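Local coordinates for acyl-CoA dehydrogenase (Geobacillus kaustophilus, PDB 2PG0), which probably catalyses the FAD-dependent alpha-beta dehydrogenation of thioester-bound acyl chains, as a tetrameric member of the acyl-CoA dehydrogenase family, at residues P183-V191 / L230-L241; L56-G66 / E108-V119. All coordinates share one frame; numbering follows the deposited sequence.

Interaction 1 (P183-V191 / L230-L241); sequences PHRGISLLV and LLGEEGKGFYYL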
loop_
_atom_site.group_PDB
_atom_site.type_symbol
_atom_site.label_atom_id
_atom_site.label_comp_id
_atom_site.label_asym_id
_atom_site.label_seq_id
_atom_site.Cartn_x
_atom_site.Cartn_y
_atom_site.Cartn_z
ATOM N N PRO A 183 -33.553 14.110 -15.288
ATOM C CA PRO A 183 -33.595 12.954 -16.189
ATOM C C PRO A 183 -34.057 11.648 -15.531
ATOM O O PRO A 183 -34.777 10.870 -16.165
ATOM C CB PRO A 183 -32.145 12.828 -16.664
ATOM C CG PRO A 183 -31.609 14.213 -16.585
ATOM C CD PRO A 183 -32.272 14.837 -15.396
ATOM N N HIS A 184 -33.665 11.424 -14.277
ATOM C CA HIS A 184 -33.987 10.170 -13.579
ATOM C C HIS A 184 -35.487 9.961 -13.334
ATOM O O HIS A 184 -35.933 8.828 -13.147
ATOM C CB HIS A 184 -33.178 10.023 -12.275
ATOM C CG HIS A 184 -33.668 10.879 -11.147
ATOM N ND1 HIS A 184 -33.244 12.081 -10.690
ATOM C CD2 HIS A 184 -34.710 10.503 -10.325
ATOM C CE1 HIS A 184 -34.038 12.411 -9.619
ATOM N NE2 HIS A 184 -34.913 11.442 -9.419
ATOM N N ARG A 185 -36.256 11.050 -13.350
ATOM C CA ARG A 185 -37.710 10.977 -13.165
ATOM C C ARG A 185 -38.436 10.462 -14.406
ATOM O O ARG A 185 -39.656 10.270 -14.384
ATOM C CB ARG A 185 -38.281 12.338 -12.754
ATOM C CG ARG A 185 -38.052 12.702 -11.297
ATOM C CD ARG A 185 -38.922 13.892 -10.900
ATOM N NE ARG A 185 -38.538 14.452 -9.601
ATOM C CZ ARG A 185 -39.034 15.579 -9.087
ATOM N NH1 ARG A 185 -39.941 16.286 -9.755
ATOM N NH2 ARG A 185 -38.620 16.000 -7.898
ATOM N N GLY A 186 -37.687 10.243 -15.481
ATOM C CA GLY A 186 -38.241 9.676 -16.703
ATOM C C GLY A 186 -37.985 8.187 -16.859
ATOM O O GLY A 186 -38.289 7.614 -17.905
ATOM N N ILE A 187 -37.430 7.564 -15.820
ATOM C CA ILE A 187 -37.066 6.144 -15.861
ATOM C C ILE A 187 -38.159 5.247 -15.272
ATOM O O ILE A 187 -38.745 5.552 -14.231
ATOM C CB ILE A 187 -35.707 5.860 -15.159
ATOM C CG1 ILE A 187 -34.571 6.632 -15.836
ATOM C CG2 ILE A 187 -35.392 4.359 -15.162
ATOM C CD1 ILE A 187 -33.236 6.580 -15.078
ATOM N N SER A 188 -38.411 4.135 -15.959
ATOM C CA SER A 188 -39.381 3.139 -15.535
ATOM C C SER A 188 -38.785 1.751 -15.667
ATOM O O SER A 188 -37.843 1.547 -16.434
ATOM C CB SER A 188 -40.634 3.227 -16.403
ATOM O OG SER A 188 -41.257 4.489 -16.256
ATOM N N LEU A 189 -39.336 0.800 -14.921
ATOM C CA LEU A 189 -38.949 -0.601 -15.062
ATOM C C LEU A 189 -40.014 -1.356 -15.846
ATOM O O LEU A 189 -41.195 -1.290 -15.529
ATOM C CB LEU A 189 -38.689 -1.254 -13.698
ATOM C CG LEU A 189 -37.610 -0.602 -12.819
ATOM C CD1 LEU A 189 -37.377 -1.419 -11.553
ATOM C CD2 LEU A 189 -36.299 -0.386 -13.586
ATOM N N LEU A 190 -39.577 -2.056 -16.885
ATOM C CA LEU A 190 -40.473 -2.788 -17.763
ATOM C C LEU A 190 -39.972 -4.226 -17.912
ATOM O O LEU A 190 -38.810 -4.452 -18.247
ATOM C CB LEU A 190 -40.542 -2.075 -19.118
ATOM C CG LEU A 190 -41.479 -2.544 -20.232
ATOM C CD1 LEU A 190 -42.944 -2.456 -19.812
ATOM C CD2 LEU A 190 -41.239 -1.707 -21.472
ATOM N N VAL A 191 -40.843 -5.194 -17.642
ATOM C CA VAL A 191 -40.475 -6.605 -17.787
ATOM C C VAL A 191 -40.573 -7.025 -19.254
ATOM O O VAL A 191 -41.636 -6.902 -19.876
ATOM C CB VAL A 191 -41.354 -7.526 -16.890
ATOM C CG1 VAL A 191 -41.023 -8.997 -17.131
ATOM C CG2 VAL A 191 -41.186 -7.162 -15.422
ATOM N N LEU A 230 -45.337 -3.294 -17.317
ATOM C CA LEU A 230 -44.790 -2.227 -16.486
ATOM C C LEU A 230 -44.722 -2.686 -15.037
ATOM O O LEU A 230 -45.709 -3.166 -14.475
ATOM C CB LEU A 230 -45.619 -0.939 -16.600
ATOM C CG LEU A 230 -45.173 0.230 -15.706
ATOM C CD1 LEU A 230 -43.813 0.786 -16.146
ATOM C CD2 LEU A 230 -46.219 1.337 -15.670
ATOM N N LEU A 231 -43.540 -2.553 -14.446
ATOM C CA LEU A 231 -43.335 -2.910 -13.052
ATOM C C LEU A 231 -43.360 -1.644 -12.202
ATOM O O LEU A 231 -42.467 -0.795 -12.308
ATOM C CB LEU A 231 -42.008 -3.666 -12.885
ATOM C CG LEU A 231 -41.737 -4.484 -11.622
ATOM C CD1 LEU A 231 -42.788 -5.573 -11.410
ATOM C CD2 LEU A 231 -40.345 -5.097 -11.711
ATOM N N GLY A 232 -44.394 -1.524 -11.372
ATOM C CA GLY A 232 -44.575 -0.358 -10.505
ATOM C C GLY A 232 -45.164 0.834 -11.239
ATOM O O GLY A 232 -45.989 0.676 -12.144
ATOM N N GLU A 233 -44.729 2.031 -10.851
ATOM C CA GLU A 233 -45.260 3.269 -11.420
ATOM C C GLU A 233 -44.294 3.876 -12.432
ATOM O O GLU A 233 -43.072 3.791 -12.266
ATOM C CB GLU A 233 -45.594 4.279 -10.309
ATOM C CG GLU A 233 -46.534 3.726 -9.226
ATOM C CD GLU A 233 -46.956 4.764 -8.189
ATOM O OE1 GLU A 233 -46.086 5.297 -7.464
ATOM O OE2 GLU A 233 -48.175 5.030 -8.084
ATOM N N GLU A 234 -44.849 4.470 -13.490
ATOM C CA GLU A 234 -44.057 5.195 -14.481
ATOM C C GLU A 234 -43.272 6.326 -13.818
ATOM O O GLU A 234 -43.807 7.048 -12.980
ATOM C CB GLU A 234 -44.956 5.772 -15.576
ATOM C CG GLU A 234 -45.290 4.808 -16.707
ATOM C CD GLU A 234 -45.800 5.521 -17.955
ATOM O OE1 GLU A 234 -46.428 6.596 -17.827
ATOM O OE2 GLU A 234 -45.567 5.008 -19.070
ATOM N N GLY A 235 -42.002 6.462 -14.183
ATOM C CA GLY A 235 -41.158 7.527 -13.638
ATOM C C GLY A 235 -40.640 7.321 -12.221
ATOM O O GLY A 235 -39.985 8.210 -11.662
ATOM N N LYS A 236 -40.924 6.156 -11.636
ATOM C CA LYS A 236 -40.410 5.819 -10.303
ATOM C C LYS A 236 -39.328 4.739 -10.363
ATOM O O LYS A 236 -38.834 4.291 -9.323
ATOM C CB LYS A 236 -41.538 5.378 -9.359
ATOM C CG LYS A 236 -42.705 6.362 -9.227
ATOM C CD LYS A 236 -42.302 7.662 -8.549
ATOM C CE LYS A 236 -43.495 8.602 -8.411
ATOM N NZ LYS A 236 -43.067 9.937 -7.885
ATOM N N GLY A 237 -38.965 4.337 -11.580
ATOM C CA GLY A 237 -37.989 3.267 -11.799
ATOM C C GLY A 237 -36.667 3.463 -11.080
ATOM O O GLY A 237 -36.105 2.508 -10.535
ATOM N N PHE A 238 -36.173 4.703 -11.068
ATOM C CA PHE A 238 -34.898 5.032 -10.418
ATOM C C PHE A 238 -34.951 4.765 -8.917
ATOM O O PHE A 238 -33.967 4.302 -8.328
ATOM C CB PHE A 238 -34.509 6.493 -10.685
ATOM C CG PHE A 238 -33.039 6.789 -10.491
ATOM C CD1 PHE A 238 -32.102 6.394 -11.448
ATOM C CD2 PHE A 238 -32.597 7.484 -9.365
ATOM C CE1 PHE A 238 -30.743 6.679 -11.279
ATOM C CE2 PHE A 238 -31.246 7.770 -9.182
ATOM C CZ PHE A 238 -30.316 7.372 -10.141
ATOM N N TYR A 239 -36.103 5.051 -8.310
ATOM C CA TYR A 239 -36.314 4.836 -6.880
ATOM C C TYR A 239 -36.305 3.359 -6.500
ATOM O O TYR A 239 -35.732 2.993 -5.478
ATOM C CB TYR A 239 -37.606 5.511 -6.404
ATOM C CG TYR A 239 -37.608 7.004 -6.659
ATOM C CD1 TYR A 239 -36.806 7.860 -5.901
ATOM C CD2 TYR A 239 -38.385 7.554 -7.677
ATOM C CE1 TYR A 239 -36.786 9.234 -6.142
ATOM C CE2 TYR A 239 -38.374 8.932 -7.926
ATOM C CZ TYR A 239 -37.573 9.761 -7.153
ATOM O OH TYR A 239 -37.551 11.117 -7.392
ATOM N N TYR A 240 -36.931 2.521 -7.323
ATOM C CA TYR A 240 -36.901 1.074 -7.106
ATOM C C TYR A 240 -35.472 0.544 -7.162
ATOM O O TYR A 240 -35.067 -0.257 -6.319
ATOM C CB TYR A 240 -37.768 0.339 -8.138
ATOM C CG TYR A 240 -39.202 0.823 -8.221
ATOM C CD1 TYR A 240 -39.929 1.141 -7.070
ATOM C CD2 TYR A 240 -39.837 0.946 -9.453
ATOM C CE1 TYR A 240 -41.244 1.583 -7.150
ATOM C CE2 TYR A 240 -41.153 1.389 -9.544
ATOM C CZ TYR A 240 -41.848 1.704 -8.391
ATOM O OH TYR A 240 -43.148 2.141 -8.483
ATOM N N LEU A 241 -34.722 0.995 -8.164
ATOM C CA LEU A 241 -33.323 0.601 -8.338
ATOM C C LEU A 241 -32.459 0.982 -7.138
ATOM O O LEU A 241 -31.736 0.138 -6.602
ATOM C CB LEU A 241 -32.744 1.189 -9.632
ATOM C CG LEU A 241 -33.365 0.732 -10.961
ATOM C CD1 LEU A 241 -32.850 1.583 -12.113
ATOM C CD2 LEU A 241 -33.116 -0.754 -11.239
HETATM O O HOH W 1 -37.432 7.226 -11.394
HETATM O O HOH W 2 -41.325 1.609 -13.235
#

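Interaction 2 (L56-G66 / E108-V119); sequences LCPWVDEKYGG and EEQKQKWLPKCV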
loop_
_atom_site.group_PDB
_atom_site.type_symbol
_atom_site.label_atom_id
_atom_site.label_comp_id
_atom_site.label_asym_id
_atom_site.label_seq_id
_atom_site.Cartn_x
_atom_site.Cartn_y
_atom_site.Cartn_z
ATOM N N LEU A 56 -34.090 -22.368 -5.510
ATOM C CA LEU A 56 -34.373 -21.108 -6.209
ATOM C C LEU A 56 -35.471 -20.333 -5.504
ATOM O O LEU A 56 -36.494 -20.902 -5.120
ATOM C CB LEU A 56 -34.760 -21.340 -7.676
ATOM C CG LEU A 56 -33.774 -22.039 -8.609
ATOM C CD1 LEU A 56 -34.321 -22.026 -10.020
ATOM C CD2 LEU A 56 -32.382 -21.399 -8.556
ATOM N N CYS A 57 -35.242 -19.030 -5.333
ATOM C CA CYS A 57 -36.197 -18.125 -4.686
ATOM C C CYS A 57 -36.866 -18.713 -3.434
ATOM O O CYS A 57 -38.091 -18.668 -3.315
ATOM C CB CYS A 57 -37.265 -17.686 -5.692
ATOM S SG CYS A 57 -36.603 -16.931 -7.174
ATOM N N PRO A 58 -36.071 -19.240 -2.485
ATOM C CA PRO A 58 -36.686 -19.950 -1.354
ATOM C C PRO A 58 -37.485 -19.027 -0.421
ATOM O O PRO A 58 -38.331 -19.498 0.348
ATOM C CB PRO A 58 -35.481 -20.562 -0.633
ATOM C CG PRO A 58 -34.355 -19.655 -0.956
ATOM C CD PRO A 58 -34.599 -19.198 -2.368
ATOM N N TRP A 59 -37.221 -17.722 -0.514
ATOM C CA TRP A 59 -37.895 -16.699 0.296
ATOM C C TRP A 59 -39.324 -16.416 -0.175
ATOM O O TRP A 59 -40.109 -15.794 0.547
ATOM C CB TRP A 59 -37.085 -15.391 0.272
ATOM C CG TRP A 59 -36.782 -14.940 -1.128
ATOM C CD1 TRP A 59 -35.650 -15.200 -1.842
ATOM C CD2 TRP A 59 -37.636 -14.179 -1.994
ATOM N NE1 TRP A 59 -35.740 -14.647 -3.095
ATOM C CE2 TRP A 59 -36.945 -14.009 -3.215
ATOM C CE3 TRP A 59 -38.916 -13.613 -1.855
ATOM C CZ2 TRP A 59 -37.490 -13.307 -4.295
ATOM C CZ3 TRP A 59 -39.453 -12.907 -2.930
ATOM C CH2 TRP A 59 -38.739 -12.760 -4.131
ATOM N N VAL A 60 -39.642 -16.842 -1.398
ATOM C CA VAL A 60 -40.967 -16.637 -1.988
ATOM C C VAL A 60 -42.037 -17.338 -1.129
ATOM O O VAL A 60 -41.775 -18.381 -0.524
ATOM C CB VAL A 60 -40.999 -17.113 -3.474
ATOM C CG1 VAL A 60 -42.424 -17.294 -3.988
ATOM C CG2 VAL A 60 -40.233 -16.126 -4.373
ATOM N N ASP A 61 -43.224 -16.738 -1.055
ATOM C CA ASP A 61 -44.305 -17.275 -0.226
ATOM C C ASP A 61 -44.730 -18.663 -0.696
ATOM O O ASP A 61 -44.659 -18.966 -1.889
ATOM C CB ASP A 61 -45.514 -16.334 -0.227
ATOM C CG ASP A 61 -46.502 -16.663 0.881
ATOM O OD1 ASP A 61 -46.238 -16.285 2.046
ATOM O OD2 ASP A 61 -47.533 -17.310 0.587
ATOM N N GLU A 62 -45.178 -19.490 0.249
ATOM C CA GLU A 62 -45.635 -20.854 -0.044
ATOM C C GLU A 62 -46.740 -20.920 -1.102
ATOM O O GLU A 62 -46.830 -21.900 -1.847
ATOM C CB GLU A 62 -46.061 -21.586 1.243
ATOM C CG GLU A 62 -47.156 -20.886 2.058
ATOM C CD GLU A 62 -47.486 -21.600 3.374
ATOM O OE1 GLU A 62 -47.034 -22.749 3.583
ATOM O OE2 GLU A 62 -48.205 -21.002 4.204
ATOM N N LYS A 63 -47.555 -19.870 -1.186
ATOM C CA LYS A 63 -48.669 -19.838 -2.137
ATOM C C LYS A 63 -48.237 -19.760 -3.607
ATOM O O LYS A 63 -49.029 -20.064 -4.499
ATOM C CB LYS A 63 -49.673 -18.738 -1.784
ATOM C CG LYS A 63 -49.281 -17.333 -2.182
ATOM C CD LYS A 63 -50.349 -16.353 -1.719
ATOM C CE LYS A 63 -50.048 -14.943 -2.174
ATOM N NZ LYS A 63 -50.997 -13.968 -1.562
ATOM N N TYR A 64 -46.984 -19.367 -3.852
ATOM C CA TYR A 64 -46.407 -19.414 -5.198
ATOM C C TYR A 64 -45.469 -20.606 -5.369
ATOM O O TYR A 64 -44.885 -20.799 -6.440
ATOM C CB TYR A 64 -45.654 -18.122 -5.522
ATOM C CG TYR A 64 -46.446 -16.853 -5.321
ATOM C CD1 TYR A 64 -47.489 -16.508 -6.186
ATOM C CD2 TYR A 64 -46.139 -15.984 -4.279
ATOM C CE1 TYR A 64 -48.212 -15.332 -6.000
ATOM C CE2 TYR A 64 -46.854 -14.813 -4.089
ATOM C CZ TYR A 64 -47.884 -14.493 -4.951
ATOM O OH TYR A 64 -48.582 -13.328 -4.755
ATOM N N GLY A 65 -45.322 -21.400 -4.312
ATOM C CA GLY A 65 -44.502 -22.608 -4.365
ATOM C C GLY A 65 -43.180 -22.482 -3.634
ATOM O O GLY A 65 -42.375 -23.414 -3.632
ATOM N N GLY A 66 -42.960 -21.330 -3.004
ATOM C CA GLY A 66 -41.735 -21.079 -2.262
ATOM C C GLY A 66 -41.728 -21.674 -0.868
ATOM O O GLY A 66 -42.609 -22.475 -0.508
ATOM N N GLU A 108 -50.643 -8.329 -7.914
ATOM C CA GLU A 108 -51.011 -9.715 -7.616
ATOM C C GLU A 108 -51.013 -10.577 -8.879
ATOM O O GLU A 108 -50.517 -11.702 -8.867
ATOM C CB GLU A 108 -52.369 -9.783 -6.912
ATOM C CG GLU A 108 -52.416 -9.045 -5.574
ATOM C CD GLU A 108 -51.327 -9.487 -4.602
ATOM O OE1 GLU A 108 -51.150 -10.712 -4.399
ATOM O OE2 GLU A 108 -50.653 -8.599 -4.032
ATOM N N GLU A 109 -51.555 -10.029 -9.967
ATOM C CA GLU A 109 -51.593 -10.708 -11.260
ATOM C C GLU A 109 -50.178 -11.030 -11.761
ATOM O O GLU A 109 -49.914 -12.142 -12.209
ATOM C CB GLU A 109 -52.353 -9.864 -12.294
ATOM C CG GLU A 109 -53.868 -9.715 -12.029
ATOM C CD GLU A 109 -54.215 -8.858 -10.799
ATOM O OE1 GLU A 109 -53.466 -7.903 -10.473
ATOM O OE2 GLU A 109 -55.257 -9.144 -10.157
ATOM N N GLN A 110 -49.274 -10.057 -11.660
ATOM C CA GLN A 110 -47.885 -10.234 -12.106
ATOM C C GLN A 110 -47.141 -11.269 -11.269
ATOM O O GLN A 110 -46.420 -12.106 -11.810
ATOM C CB GLN A 110 -47.133 -8.901 -12.086
ATOM C CG GLN A 110 -47.462 -8.003 -13.273
ATOM C CD GLN A 110 -46.880 -6.608 -13.135
ATOM O OE1 GLN A 110 -46.630 -6.131 -12.026
ATOM N NE2 GLN A 110 -46.671 -5.942 -14.267
ATOM N N LYS A 111 -47.329 -11.209 -9.955
ATOM C CA LYS A 111 -46.702 -12.155 -9.034
ATOM C C LYS A 111 -47.197 -13.577 -9.302
ATOM O O LYS A 111 -46.404 -14.518 -9.381
ATOM C CB LYS A 111 -46.948 -11.739 -7.581
ATOM C CG LYS A 111 -46.261 -10.427 -7.199
ATOM C CD LYS A 111 -46.360 -10.108 -5.715
ATOM C CE LYS A 111 -47.739 -9.563 -5.335
ATOM N NZ LYS A 111 -47.744 -8.900 -3.991
ATOM N N GLN A 112 -48.511 -13.714 -9.480
ATOM C CA GLN A 112 -49.124 -15.003 -9.787
ATOM C C GLN A 112 -48.605 -15.568 -11.110
ATOM O O GLN A 112 -48.338 -16.760 -11.215
ATOM C CB GLN A 112 -50.655 -14.869 -9.815
ATOM C CG GLN A 112 -51.404 -16.190 -9.929
ATOM C CD GLN A 112 -51.059 -17.159 -8.809
ATOM O OE1 GLN A 112 -51.216 -16.845 -7.630
ATOM N NE2 GLN A 112 -50.589 -18.342 -9.178
ATOM N N LYS A 113 -48.446 -14.696 -12.104
ATOM C CA LYS A 113 -47.978 -15.095 -13.428
ATOM C C LYS A 113 -46.506 -15.511 -13.454
ATOM O O LYS A 113 -46.137 -16.427 -14.192
ATOM C CB LYS A 113 -48.215 -13.969 -14.442
ATOM C CG LYS A 113 -47.940 -14.377 -15.883
ATOM C CD LYS A 113 -48.688 -13.504 -16.873
ATOM C CE LYS A 113 -47.817 -12.396 -17.408
ATOM N NZ LYS A 113 -48.304 -11.970 -18.753
ATOM N N TRP A 114 -45.673 -14.841 -12.657
ATOM C CA TRP A 114 -44.218 -15.002 -12.787
ATOM C C TRP A 114 -43.510 -15.764 -11.666
ATOM O O TRP A 114 -42.634 -16.593 -11.943
ATOM C CB TRP A 114 -43.543 -13.644 -13.029
ATOM C CG TRP A 114 -43.876 -13.041 -14.364
ATOM C CD1 TRP A 114 -44.028 -13.701 -15.551
ATOM C CD2 TRP A 114 -44.073 -11.650 -14.650
ATOM N NE1 TRP A 114 -44.321 -12.809 -16.553
ATOM C CE2 TRP A 114 -44.356 -11.544 -16.030
ATOM C CE3 TRP A 114 -44.046 -10.484 -13.872
ATOM C CZ2 TRP A 114 -44.608 -10.312 -16.656
ATOM C CZ3 TRP A 114 -44.293 -9.258 -14.494
ATOM C CH2 TRP A 114 -44.574 -9.187 -15.873
ATOM N N LEU A 115 -43.873 -15.492 -10.420
ATOM C CA LEU A 115 -43.152 -16.071 -9.279
ATOM C C LEU A 115 -43.095 -17.606 -9.203
ATOM O O LEU A 115 -42.030 -18.156 -8.929
ATOM C CB LEU A 115 -43.601 -15.462 -7.949
ATOM C CG LEU A 115 -43.237 -13.990 -7.731
ATOM C CD1 LEU A 115 -43.729 -13.549 -6.371
ATOM C CD2 LEU A 115 -41.726 -13.742 -7.872
ATOM N N PRO A 116 -44.227 -18.310 -9.444
ATOM C CA PRO A 116 -44.120 -19.775 -9.409
ATOM C C PRO A 116 -43.036 -20.356 -10.326
ATOM O O PRO A 116 -42.303 -21.257 -9.911
ATOM C CB PRO A 116 -45.520 -20.238 -9.840
ATOM C CG PRO A 116 -46.414 -19.129 -9.380
ATOM C CD PRO A 116 -45.614 -17.885 -9.711
ATOM N N LYS A 117 -42.917 -19.831 -11.542
ATOM C CA LYS A 117 -41.912 -20.333 -12.478
ATOM C C LYS A 117 -40.480 -19.879 -12.144
ATOM O O LYS A 117 -39.511 -20.548 -12.507
ATOM C CB LYS A 117 -42.293 -19.999 -13.916
ATOM C CG LYS A 117 -43.396 -20.893 -14.473
ATOM C CD LYS A 117 -43.821 -20.418 -15.846
ATOM C CE LYS A 117 -45.152 -21.033 -16.251
ATOM N NZ LYS A 117 -45.588 -20.515 -17.584
ATOM N N CYS A 118 -40.354 -18.755 -11.444
ATOM C CA CYS A 118 -39.052 -18.333 -10.916
ATOM C C CYS A 118 -38.562 -19.294 -9.832
ATOM O O CYS A 118 -37.364 -19.542 -9.726
ATOM C CB CYS A 118 -39.099 -16.900 -10.374
ATOM S SG CYS A 118 -39.347 -15.635 -11.649
ATOM N N VAL A 119 -39.489 -19.838 -9.040
ATOM C CA VAL A 119 -39.149 -20.820 -8.007
ATOM C C VAL A 119 -38.703 -22.160 -8.607
ATOM O O VAL A 119 -37.779 -22.793 -8.105
ATOM C CB VAL A 119 -40.316 -21.032 -6.998
ATOM C CG1 VAL A 119 -39.992 -22.157 -6.013
ATOM C CG2 VAL A 119 -40.603 -19.741 -6.232
HETATM O O HOH W 3 -36.704 -23.771 -5.845
HETATM O O HOH W 4 -43.565 -22.850 -7.978
HETATM O O HOH W 5 -50.853 -12.762 -6.063
#

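Interaction 1 (P183-V191 / L230-L241)
H184 meets F238 and Y239 by two different parts of its side chain. Its CB lies over one face of the F238 ring, 3.8 Å from the ring centroid and 17° off the normal, which is CH-pi geometry. The imidazole turns its edge toward the face of Y239 in an offset edge-to-face pair, planes at 82°, and NE2 gives a weak hydrogen bond of 3.3 Å to Y239 OH. The backbone sets CB over F238; chi1 of 76°, with CG between the backbone N and the carbonyl carbon, then swings the imidazole so that NE2 reaches the tyrosine. An alanine here would keep the CB over F238 but would probably leave Y239 OH without this donor and its ring without the imidazole edge.

Further along, I187 CD1 touches F238 CD1, and L189 splits its two methyls between the next helix residues: CD1 meets CB and the ring edge of Y240, whereas CD2 lies 4.0 Å from L241 CD2. The lack of a side chain at G237 lets the helix start come close to the strand: a CB there would clash with S188 CA and I187 O. G237 N donates to I187 O at 2.9 Å. S188 OG accepts from G235 N at 3.0 Å, a nearly straight bond, and also bonds to T176. L231 N donates to L189 O where 230-231 edges the sheet.

Water 1 donates to H184 O and G235 O and accepts from F238 N; water 2 ties L189 N to L231 O and E233 O. Here the middle-domain sheet meets the first turn of long helix 237-273 of the C-terminal domain. The chemistry passes from a polar-edged aromatic cluster at H184, F238 and Y239 to apolar packing of L189 on Y240 and L241, the latter near the FAD-binding I127 and M129, with I187 O, L189 O and L189 N between them held by direct or water-mediated bonds.

Interaction 2 (L56-G66 / E108-V119)
Y64 lies along helix 108-119, its CB 4.1 Å from P116 CG and equally near L115 CB, so the side chain starts against the kinked part of the helix. Because CG is anti to the carbonyl carbon and beside the backbone N (chi1 -53°), the ring runs toward the start of the helix. CG is as near L115 CB; CD2 and CE2 then meet L115 CD1, which stands 4.2 Å from the ring centroid and 20° off the normal, a CH-pi contact. K63 CG covers the opposite face, so the ring is held between the two. On the other branch CD1 approaches K111 O. Y64 CE1 comes 3.7 Å from Q112 OE1, an oblique approach. CZ and OH reach K111 CB, with OH at 3.6 Å. At the tip, water 5 lies in the ring plane, accepts from OH at 2.7 Å and donates to E108 O and OE1. E108 itself is occupied through OE2 by a salt bridge with K111 NZ.

The backbone of Y64 takes part as well: P116 CA makes a CA-H...O contact of 3.2 Å with Y64 O, and water 4 bridges that oxygen to P116 O. Farther along, V119 CG2 packs on CG1 of V60 and CB of C57, while its CG1 faces G65 O. An Asx turn, with K63 N bonded to D61 OD2, shapes the loop just ahead of Y64.

In the N-terminal helical domain, segment 56-66, in the loop between helices 44-52 and 71-84, is laid along helix 108-120. L56 also touches W47 and M50 of helix 44-52, and C57 and W59 also pack on helix 89-105, whose H94 bonds to C118 O.

Both contacts are partly buried, with a buried end and an exposed one, and they join different elements. Interaction 1 links a strand of the middle domain to the start of helix 237-273 and leans on hydrogen bonds, two of them between backbones; interaction 2 lays a loop on a helix of the N-terminal domain and has no direct hydrogen bond across it, relying on bridging waters, apolar packing, a CH-pi contact and a CA-H...O contact. The aromatic part of each lies toward its exposed side, but as a cluster of rings in interaction 1 and as a single tyrosine in interaction 2. They touch where Q110 NE2 bonds to L230 O and W114 packs on V191, joining helix 108-120 to strands 187-193 and 230-231.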